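Long-range contacts in phosphoribosylformylglycinamidine synthase 2 (Thermus thermophilus, PDB 3VIU), which belongs to the PurM-like (AIR synthase related) family, its single chain holding two pairs of N- and C-terminal family domains with bound adenosine-5'-diphosphate and magnesium: residues A[409-413]-A[720-724]; A[271-275]-A[357-362]; A[557-563]-A[686-691]. All coordinates share one frame; numbering follows the deposited sequence.

Contact 1. Residues A[409-413]-A[720-724]; sequences AVYER and REVLD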
loop_
_atom_site.group_PDB
_atom_site.type_symbol
_atom_site.label_atom_id
_atom_site.label_comp_id
_atom_site.label_asym_id
_atom_site.label_seq_id
_atom_site.Cartn_x
_atom_site.Cartn_y
_atom_site.Cartn_z
ATOM N N ALA A 409 14.557 11.772 8.156
ATOM C CA ALA A 409 15.471 10.829 8.796
ATOM C C ALA A 409 15.169 9.383 8.405
ATOM O O ALA A 409 16.019 8.504 8.553
ATOM C CB ALA A 409 15.413 10.988 10.321
ATOM N N VAL A 410 13.962 9.141 7.905
ATOM C CA VAL A 410 13.569 7.796 7.496
ATOM C C VAL A 410 14.104 7.426 6.105
ATOM O O VAL A 410 14.891 6.484 5.963
ATOM C CB VAL A 410 12.027 7.649 7.516
ATOM C CG1 VAL A 410 11.599 6.366 6.805
ATOM C CG2 VAL A 410 11.541 7.652 8.955
ATOM N N TYR A 411 13.683 8.177 5.089
ATOM C CA TYR A 411 14.105 7.929 3.710
ATOM C C TYR A 411 15.601 8.105 3.473
ATOM O O TYR A 411 16.112 7.730 2.420
ATOM C CB TYR A 411 13.288 8.811 2.760
ATOM C CG TYR A 411 11.822 8.472 2.856
ATOM C CD1 TYR A 411 11.357 7.217 2.454
ATOM C CD2 TYR A 411 10.920 9.341 3.477
ATOM C CE1 TYR A 411 10.035 6.823 2.682
ATOM C CE2 TYR A 411 9.593 8.958 3.712
ATOM C CZ TYR A 411 9.161 7.694 3.316
ATOM O OH TYR A 411 7.876 7.281 3.591
ATOM N N GLU A 412 16.301 8.669 4.453
ATOM C CA GLU A 412 17.743 8.858 4.351
ATOM C C GLU A 412 18.436 7.507 4.552
ATOM O O GLU A 412 19.633 7.360 4.293
ATOM C CB GLU A 412 18.228 9.861 5.402
ATOM C CG GLU A 412 18.421 11.277 4.868
ATOM C CD GLU A 412 18.647 12.301 5.978
ATOM O OE1 GLU A 412 19.438 12.009 6.902
ATOM O OE2 GLU A 412 18.041 13.397 5.920
ATOM N N ARG A 413 17.674 6.522 5.017
ATOM C CA ARG A 413 18.207 5.185 5.241
ATOM C C ARG A 413 18.234 4.426 3.923
ATOM O O ARG A 413 18.984 3.466 3.768
ATOM C CB ARG A 413 17.325 4.402 6.224
ATOM C CG ARG A 413 17.236 4.964 7.627
ATOM C CD ARG A 413 18.594 4.958 8.302
ATOM N NE ARG A 413 18.491 5.339 9.702
ATOM C CZ ARG A 413 17.791 4.664 10.604
ATOM N NH1 ARG A 413 17.133 3.575 10.246
ATOM N NH2 ARG A 413 17.751 5.075 11.863
ATOM N N ARG A 720 13.446 12.937 13.611
ATOM C CA ARG A 720 14.867 12.651 13.535
ATOM C C ARG A 720 15.400 12.171 14.873
ATOM O O ARG A 720 16.188 11.230 14.920
ATOM C CB ARG A 720 15.651 13.878 13.073
ATOM C CG ARG A 720 17.151 13.636 12.996
ATOM C CD ARG A 720 17.888 14.772 12.300
ATOM N NE ARG A 720 17.605 14.840 10.868
ATOM C CZ ARG A 720 17.883 13.874 9.993
ATOM N NH1 ARG A 720 18.457 12.743 10.394
ATOM N NH2 ARG A 720 17.593 14.045 8.710
ATOM N N GLU A 721 14.985 12.806 15.964
ATOM C CA GLU A 721 15.458 12.372 17.273
ATOM C C GLU A 721 14.785 11.066 17.663
ATOM O O GLU A 721 15.444 10.152 18.155
ATOM C CB GLU A 721 15.216 13.447 18.336
ATOM C CG GLU A 721 14.143 14.455 17.995
ATOM C CD GLU A 721 14.241 15.722 18.841
ATOM O OE1 GLU A 721 13.451 16.663 18.603
ATOM O OE2 GLU A 721 15.109 15.776 19.743
ATOM N N VAL A 722 13.477 10.967 17.427
ATOM C CA VAL A 722 12.744 9.748 17.747
ATOM C C VAL A 722 13.414 8.538 17.106
ATOM O O VAL A 722 13.594 7.508 17.750
ATOM C CB VAL A 722 11.283 9.821 17.252
ATOM C CG1 VAL A 722 10.602 8.466 17.400
ATOM C CG2 VAL A 722 10.530 10.863 18.046
ATOM N N LEU A 723 13.790 8.677 15.836
ATOM C CA LEU A 723 14.430 7.598 15.095
ATOM C C LEU A 723 15.913 7.474 15.424
ATOM O O LEU A 723 16.417 6.374 15.630
ATOM C CB LEU A 723 14.271 7.819 13.590
ATOM C CG LEU A 723 13.928 6.625 12.688
ATOM C CD1 LEU A 723 14.560 6.846 11.318
ATOM C CD2 LEU A 723 14.433 5.324 13.298
ATOM N N ASP A 724 16.615 8.601 15.466
ATOM C CA ASP A 724 18.043 8.585 15.760
ATOM C C ASP A 724 18.360 9.257 17.097
ATOM O O ASP A 724 19.233 10.123 17.174
ATOM C CB ASP A 724 18.821 9.276 14.634
ATOM C CG ASP A 724 18.483 8.721 13.259
ATOM O OD1 ASP A 724 18.554 7.490 13.072
ATOM O OD2 ASP A 724 18.148 9.520 12.359
#
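Arg720 and Arg413 each reach across to a carboxylate, and together with Glu412 and Asp724 they form a salt-bridge network where the last turn of helix 708-723 meets the end of the short helix 408-411. NH2 of Arg720 donates to OE2 of Glu412 at 2.9 Å, and more weakly to OE1 of Glu412 at 3.3 Å; the two flat groups are tilted by only 23°, but the nitrogen comes to OE2 on the syn side, clearly out of the carboxylate plane. NH2 of Arg413 makes the other bridge, 2.8 Å to OD1 of Asp724; that oxygen lies near the guanidinium plane, while the carboxylate as a whole is turned 49° from it. A long pair, NH1 of Arg720 to OD2 of Asp724 at 3.8 Å, links the two. Apolar groups back both arginines. The Arg720 chain bends at chi3 (-70°), which lays its guanidinium over Ala409, with CB of Ala409 3.5 Å from NH1 of Arg720. CD1 of Leu723 sits over one guanidinium face of Arg413. Further out lies helix 132-152: its Val142 and Ala146 touch Arg413, and Lys139 NZ bonds to the carbonyl of Leu723. CD1 of that leucine is 3.9 Å from CG2 of Val410 and 3.5 Å from O of Ala409.

Contact 2. Residues A[271-275]-A[357-362]; sequences ELAHK and TEALAE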
loop_
_atom_site.group_PDB
_atom_site.type_symbol
_atom_site.label_atom_id
_atom_site.label_comp_id
_atom_site.label_asym_id
_atom_site.label_seq_id
_atom_site.Cartn_x
_atom_site.Cartn_y
_atom_site.Cartn_z
ATOM N N GLU A 271 -2.658 -23.385 -5.927
ATOM C CA GLU A 271 -3.187 -22.157 -6.500
ATOM C C GLU A 271 -2.931 -22.219 -8.002
ATOM O O GLU A 271 -3.848 -22.067 -8.811
ATOM C CB GLU A 271 -2.462 -20.955 -5.902
ATOM C CG GLU A 271 -3.302 -19.704 -5.743
ATOM C CD GLU A 271 -2.579 -18.638 -4.925
ATOM O OE1 GLU A 271 -1.838 -17.816 -5.515
ATOM O OE2 GLU A 271 -2.740 -18.643 -3.684
ATOM N N LEU A 272 -1.672 -22.453 -8.362
ATOM C CA LEU A 272 -1.271 -22.547 -9.760
ATOM C C LEU A 272 -2.095 -23.598 -10.495
ATOM O O LEU A 272 -2.538 -23.374 -11.624
ATOM C CB LEU A 272 0.219 -22.891 -9.858
ATOM C CG LEU A 272 0.787 -23.231 -11.236
ATOM C CD1 LEU A 272 0.407 -22.160 -12.252
ATOM C CD2 LEU A 272 2.301 -23.364 -11.132
ATOM N N ALA A 273 -2.303 -24.738 -9.842
ATOM C CA ALA A 273 -3.066 -25.830 -10.424
ATOM C C ALA A 273 -4.534 -25.452 -10.591
ATOM O O ALA A 273 -5.133 -25.674 -11.646
ATOM C CB ALA A 273 -2.948 -27.062 -9.550
ATOM N N HIS A 274 -5.105 -24.874 -9.544
ATOM C CA HIS A 274 -6.504 -24.477 -9.559
ATOM C C HIS A 274 -6.846 -23.462 -10.660
ATOM O O HIS A 274 -7.849 -23.615 -11.362
ATOM C CB HIS A 274 -6.881 -23.916 -8.192
ATOM C CG HIS A 274 -8.341 -23.630 -8.043
ATOM N ND1 HIS A 274 -9.301 -24.617 -8.109
ATOM C CD2 HIS A 274 -9.006 -22.467 -7.852
ATOM C CE1 HIS A 274 -10.495 -24.073 -7.968
ATOM N NE2 HIS A 274 -10.345 -22.770 -7.810
ATOM N N LYS A 275 -6.013 -22.434 -10.811
ATOM C CA LYS A 275 -6.231 -21.406 -11.829
ATOM C C LYS A 275 -6.041 -21.968 -13.230
ATOM O O LYS A 275 -6.534 -21.402 -14.203
ATOM C CB LYS A 275 -5.257 -20.233 -11.640
ATOM C CG LYS A 275 -5.318 -19.567 -10.269
ATOM C CD LYS A 275 -4.470 -18.303 -10.212
ATOM C CE LYS A 275 -4.290 -17.822 -8.773
ATOM N NZ LYS A 275 -5.573 -17.829 -8.021
ATOM N N THR A 357 -8.086 -29.973 -5.710
ATOM C CA THR A 357 -7.638 -28.587 -5.775
ATOM C C THR A 357 -8.732 -27.630 -5.303
ATOM O O THR A 357 -8.485 -26.763 -4.465
ATOM C CB THR A 357 -7.225 -28.204 -7.211
ATOM O OG1 THR A 357 -8.338 -28.388 -8.093
ATOM C CG2 THR A 357 -6.071 -29.072 -7.682
ATOM N N GLU A 358 -9.940 -27.794 -5.834
ATOM C CA GLU A 358 -11.059 -26.933 -5.448
ATOM C C GLU A 358 -11.272 -26.905 -3.937
ATOM O O GLU A 358 -11.522 -25.852 -3.353
ATOM C CB GLU A 358 -12.357 -27.402 -6.105
ATOM C CG GLU A 358 -13.527 -26.485 -5.793
ATOM C CD GLU A 358 -14.867 -27.098 -6.123
ATOM O OE1 GLU A 358 -15.271 -28.053 -5.424
ATOM O OE2 GLU A 358 -15.514 -26.627 -7.079
ATOM N N ALA A 359 -11.180 -28.074 -3.313
ATOM C CA ALA A 359 -11.377 -28.187 -1.876
ATOM C C ALA A 359 -10.384 -27.331 -1.106
ATOM O O ALA A 359 -10.698 -26.798 -0.037
ATOM C CB ALA A 359 -11.243 -29.651 -1.446
ATOM N N LEU A 360 -9.188 -27.191 -1.667
ATOM C CA LEU A 360 -8.128 -26.428 -1.029
ATOM C C LEU A 360 -8.141 -24.924 -1.321
ATOM O O LEU A 360 -7.770 -24.125 -0.465
ATOM C CB LEU A 360 -6.778 -27.029 -1.430
ATOM C CG LEU A 360 -5.758 -27.269 -0.317
ATOM C CD1 LEU A 360 -6.427 -27.846 0.929
ATOM C CD2 LEU A 360 -4.700 -28.211 -0.835
ATOM N N ALA A 361 -8.582 -24.540 -2.516
ATOM C CA ALA A 361 -8.598 -23.136 -2.916
ATOM C C ALA A 361 -9.914 -22.397 -2.704
ATOM O O ALA A 361 -9.931 -21.164 -2.636
ATOM C CB ALA A 361 -8.181 -23.017 -4.381
ATOM N N GLU A 362 -11.015 -23.132 -2.611
ATOM C CA GLU A 362 -12.318 -22.500 -2.429
ATOM C C GLU A 362 -12.948 -22.828 -1.088
ATOM O O GLU A 362 -13.860 -23.652 -1.003
ATOM C CB GLU A 362 -13.259 -22.908 -3.561
ATOM C CG GLU A 362 -12.820 -22.392 -4.928
ATOM C CD GLU A 362 -13.801 -22.745 -6.037
ATOM O OE1 GLU A 362 -14.994 -22.376 -5.919
ATOM O OE2 GLU A 362 -13.381 -23.388 -7.027
#
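Ala273 makes the first touch as one follows helix 264-275 toward its end: its CB meets CG2 of Thr357 at 4.2 Å, a loose apolar contact at the start of helix 357-361. The short segments of these helices cross at -117°, with their axes 9.4 Å apart, and the next residue, His274, carries most of the contact. With CG anti to the backbone N (chi1 -173°), its imidazole reaches across helix 357-361 to Glu362, just beyond its end. CB of Ala361 lies over one face of the ring, 3.8 Å from the His274 centroid and 22° off the normal, a CH-pi contact. The ring edge meets polar atoms instead. OE2 of Glu362 lies in the ring plane, 3.1 Å from CE1 and 3.2 Å from NE2 of His274, with its carboxylate turned steeply against the ring; elsewhere on the rim, ND1 of His274 is 3.9 Å from OG1 of Thr357. Helix 264-275 lies on the first seven-stranded sheet, where Leu272 packs on strands 254-259 and 307-312, and Lys275 touches Glu67 of the ADP pocket. Helix 357-361 directly follows edge strand 350-356, and its Ala359 and Leu360 rest against Phe34 of helix 28-37.

Contact 3. Residues A[557-563]-A[686-691]; sequences FRRPGEV and VLGETG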
loop_
_atom_site.group_PDB
_atom_site.type_symbol
_atom_site.label_atom_id
_atom_site.label_comp_id
_atom_site.label_asym_id
_atom_site.label_seq_id
_atom_site.Cartn_x
_atom_site.Cartn_y
_atom_site.Cartn_z
ATOM N N PHE A 557 7.840 25.863 -3.444
ATOM C CA PHE A 557 7.841 27.154 -4.114
ATOM C C PHE A 557 9.226 27.220 -4.740
ATOM O O PHE A 557 10.229 27.057 -4.050
ATOM C CB PHE A 557 7.660 28.305 -3.122
ATOM C CG PHE A 557 6.287 28.376 -2.508
ATOM C CD1 PHE A 557 5.149 28.168 -3.283
ATOM C CD2 PHE A 557 6.134 28.690 -1.159
ATOM C CE1 PHE A 557 3.879 28.274 -2.728
ATOM C CE2 PHE A 557 4.868 28.801 -0.588
ATOM C CZ PHE A 557 3.734 28.593 -1.374
ATOM N N ARG A 558 9.294 27.460 -6.044
ATOM C CA ARG A 558 10.584 27.481 -6.704
ATOM C C ARG A 558 11.182 28.836 -7.014
ATOM O O ARG A 558 12.398 28.952 -7.188
ATOM C CB ARG A 558 10.520 26.630 -7.975
ATOM C CG ARG A 558 11.147 25.252 -7.781
ATOM C CD ARG A 558 11.023 24.373 -9.012
ATOM N NE ARG A 558 9.654 23.916 -9.222
ATOM C CZ ARG A 558 9.299 23.035 -10.150
ATOM N NH1 ARG A 558 8.033 22.672 -10.272
ATOM N NH2 ARG A 558 10.213 22.517 -10.961
ATOM N N ARG A 559 10.343 29.863 -7.072
ATOM C CA ARG A 559 10.825 31.201 -7.384
ATOM C C ARG A 559 9.903 32.279 -6.846
ATOM O O ARG A 559 8.701 32.064 -6.688
ATOM C CB ARG A 559 10.967 31.362 -8.902
ATOM C CG ARG A 559 9.832 30.714 -9.691
ATOM C CD ARG A 559 9.856 31.052 -11.186
ATOM N NE ARG A 559 11.089 30.639 -11.854
ATOM C CZ ARG A 559 12.164 31.413 -11.999
ATOM N NH1 ARG A 559 12.170 32.655 -11.521
ATOM N NH2 ARG A 559 13.238 30.949 -12.627
ATOM N N PRO A 560 10.461 33.461 -6.552
ATOM C CA PRO A 560 9.665 34.579 -6.034
ATOM C C PRO A 560 8.837 35.248 -7.137
ATOM O O PRO A 560 9.191 35.164 -8.315
ATOM C CB PRO A 560 10.726 35.514 -5.464
ATOM C CG PRO A 560 11.888 35.290 -6.392
ATOM C CD PRO A 560 11.899 33.785 -6.533
ATOM N N GLY A 561 7.734 35.893 -6.753
ATOM C CA GLY A 561 6.904 36.589 -7.724
ATOM C C GLY A 561 5.784 35.809 -8.384
ATOM O O GLY A 561 5.032 36.359 -9.184
ATOM N N GLU A 562 5.665 34.525 -8.073
ATOM C CA GLU A 562 4.604 33.721 -8.660
ATOM C C GLU A 562 3.311 33.978 -7.901
ATOM O O GLU A 562 3.328 34.179 -6.687
ATOM C CB GLU A 562 4.965 32.234 -8.604
ATOM C CG GLU A 562 6.023 31.821 -9.626
ATOM C CD GLU A 562 6.239 30.316 -9.700
ATOM O OE1 GLU A 562 6.818 29.862 -10.710
ATOM O OE2 GLU A 562 5.842 29.589 -8.759
ATOM N N VAL A 563 2.192 34.001 -8.616
ATOM C CA VAL A 563 0.909 34.220 -7.964
ATOM C C VAL A 563 0.506 32.887 -7.327
ATOM O O VAL A 563 0.600 31.834 -7.960
ATOM C CB VAL A 563 -0.187 34.668 -8.967
ATOM C CG1 VAL A 563 -1.491 34.934 -8.227
ATOM C CG2 VAL A 563 0.259 35.920 -9.714
ATOM N N VAL A 686 -7.213 33.967 -4.898
ATOM C CA VAL A 686 -5.853 34.399 -5.162
ATOM C C VAL A 686 -5.326 34.900 -3.818
ATOM O O VAL A 686 -5.543 36.051 -3.451
ATOM C CB VAL A 686 -5.818 35.556 -6.186
ATOM C CG1 VAL A 686 -4.375 35.951 -6.466
ATOM C CG2 VAL A 686 -6.519 35.134 -7.474
ATOM N N LEU A 687 -4.636 34.024 -3.095
ATOM C CA LEU A 687 -4.100 34.344 -1.774
ATOM C C LEU A 687 -2.976 35.367 -1.731
ATOM O O LEU A 687 -2.946 36.201 -0.823
ATOM C CB LEU A 687 -3.629 33.066 -1.081
ATOM C CG LEU A 687 -4.660 31.935 -1.010
ATOM C CD1 LEU A 687 -4.027 30.738 -0.335
ATOM C CD2 LEU A 687 -5.905 32.387 -0.261
ATOM N N GLY A 688 -2.049 35.293 -2.688
ATOM C CA GLY A 688 -0.929 36.224 -2.724
ATOM C C GLY A 688 0.195 35.803 -3.662
ATOM O O GLY A 688 -0.059 35.360 -4.784
ATOM N N GLU A 689 1.440 35.946 -3.216
ATOM C CA GLU A 689 2.590 35.569 -4.035
ATOM C C GLU A 689 3.705 34.894 -3.240
ATOM O O GLU A 689 3.702 34.901 -2.008
ATOM C CB GLU A 689 3.164 36.791 -4.777
ATOM C CG GLU A 689 3.481 37.996 -3.908
ATOM C CD GLU A 689 4.290 39.065 -4.646
ATOM O OE1 GLU A 689 4.145 39.183 -5.881
ATOM O OE2 GLU A 689 5.065 39.799 -3.990
ATOM N N THR A 690 4.661 34.315 -3.957
ATOM C CA THR A 690 5.783 33.639 -3.320
ATOM C C THR A 690 6.956 34.592 -3.190
ATOM O O THR A 690 6.956 35.675 -3.783
ATOM C CB THR A 690 6.253 32.418 -4.143
ATOM O OG1 THR A 690 6.613 32.844 -5.467
ATOM C CG2 THR A 690 5.152 31.377 -4.230
ATOM N N GLY A 691 7.953 34.184 -2.410
ATOM C CA GLY A 691 9.134 35.003 -2.235
ATOM C C GLY A 691 9.483 35.320 -0.797
ATOM O O GLY A 691 8.646 35.212 0.104
#
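Thr690 points toward the loop 557-563, its methyl and hydroxyl doing different jobs at the start of an antiparallel strand pairing. CG2 of Thr690 lies over one face of the Phe557 ring, a CH-pi contact 3.7 Å from the Phe557 centroid and displaced toward the CD1 rim. With chi1 of 58°, OG1 of Thr690 turns to the loop backbone: it donates to O of Arg559, in the carbonyl plane on a lone pair, at 2.5 Å, a length too short to be taken literally, and accepts from N of Glu562 at 3.2 Å. The hydroxyl is thus gripped twice, as donor and as acceptor. The backbone adds a nearly straight bond (174°) from N of Gly561 to O of Thr690, 3.1 Å, though the donor stands above the carbonyl plane, and one from N of Thr690 to O of Glu562, 3.0 Å. Farther along, Val563 and Glu689 are a non-hydrogen-bonded pair, and the side chains of Val563 and Val686 meet at a slant, CG1 to CG1 at 3.5 Å. Leu687 and Gly688 form a classic beta bulge opposite Leu564. Strand 563-567 lies between 684-690 and 661-665, where Thr664 bonds OE2 of Glu562; Phe557 packs on Met633 of helix 625-634, and Leu687 on Val643 of strand 641-644.

Overall arrangement
Along the chain contact 2 closes before the other two begin; contact 3 then falls wholly between the two segments of contact 1. Contacts 2 and 3 lie on opposite sides of the chain's centre, their centres 59 Å apart. The two seven-stranded sheets share one strand order: contact 2 joins a helix lying on the first to the short helix after its edge strand 350-356, and contact 3 joins neighbouring strands of the second. Contact 1, its centre 31 Å from contact 3 and 44 Å from contact 2, brings the C-terminal helix back to helix 408-411, just ahead of the second six-stranded sheet. The repeated sheets are consistent with two PurM-like halves, contact 2 in the first and contact 3 in the second.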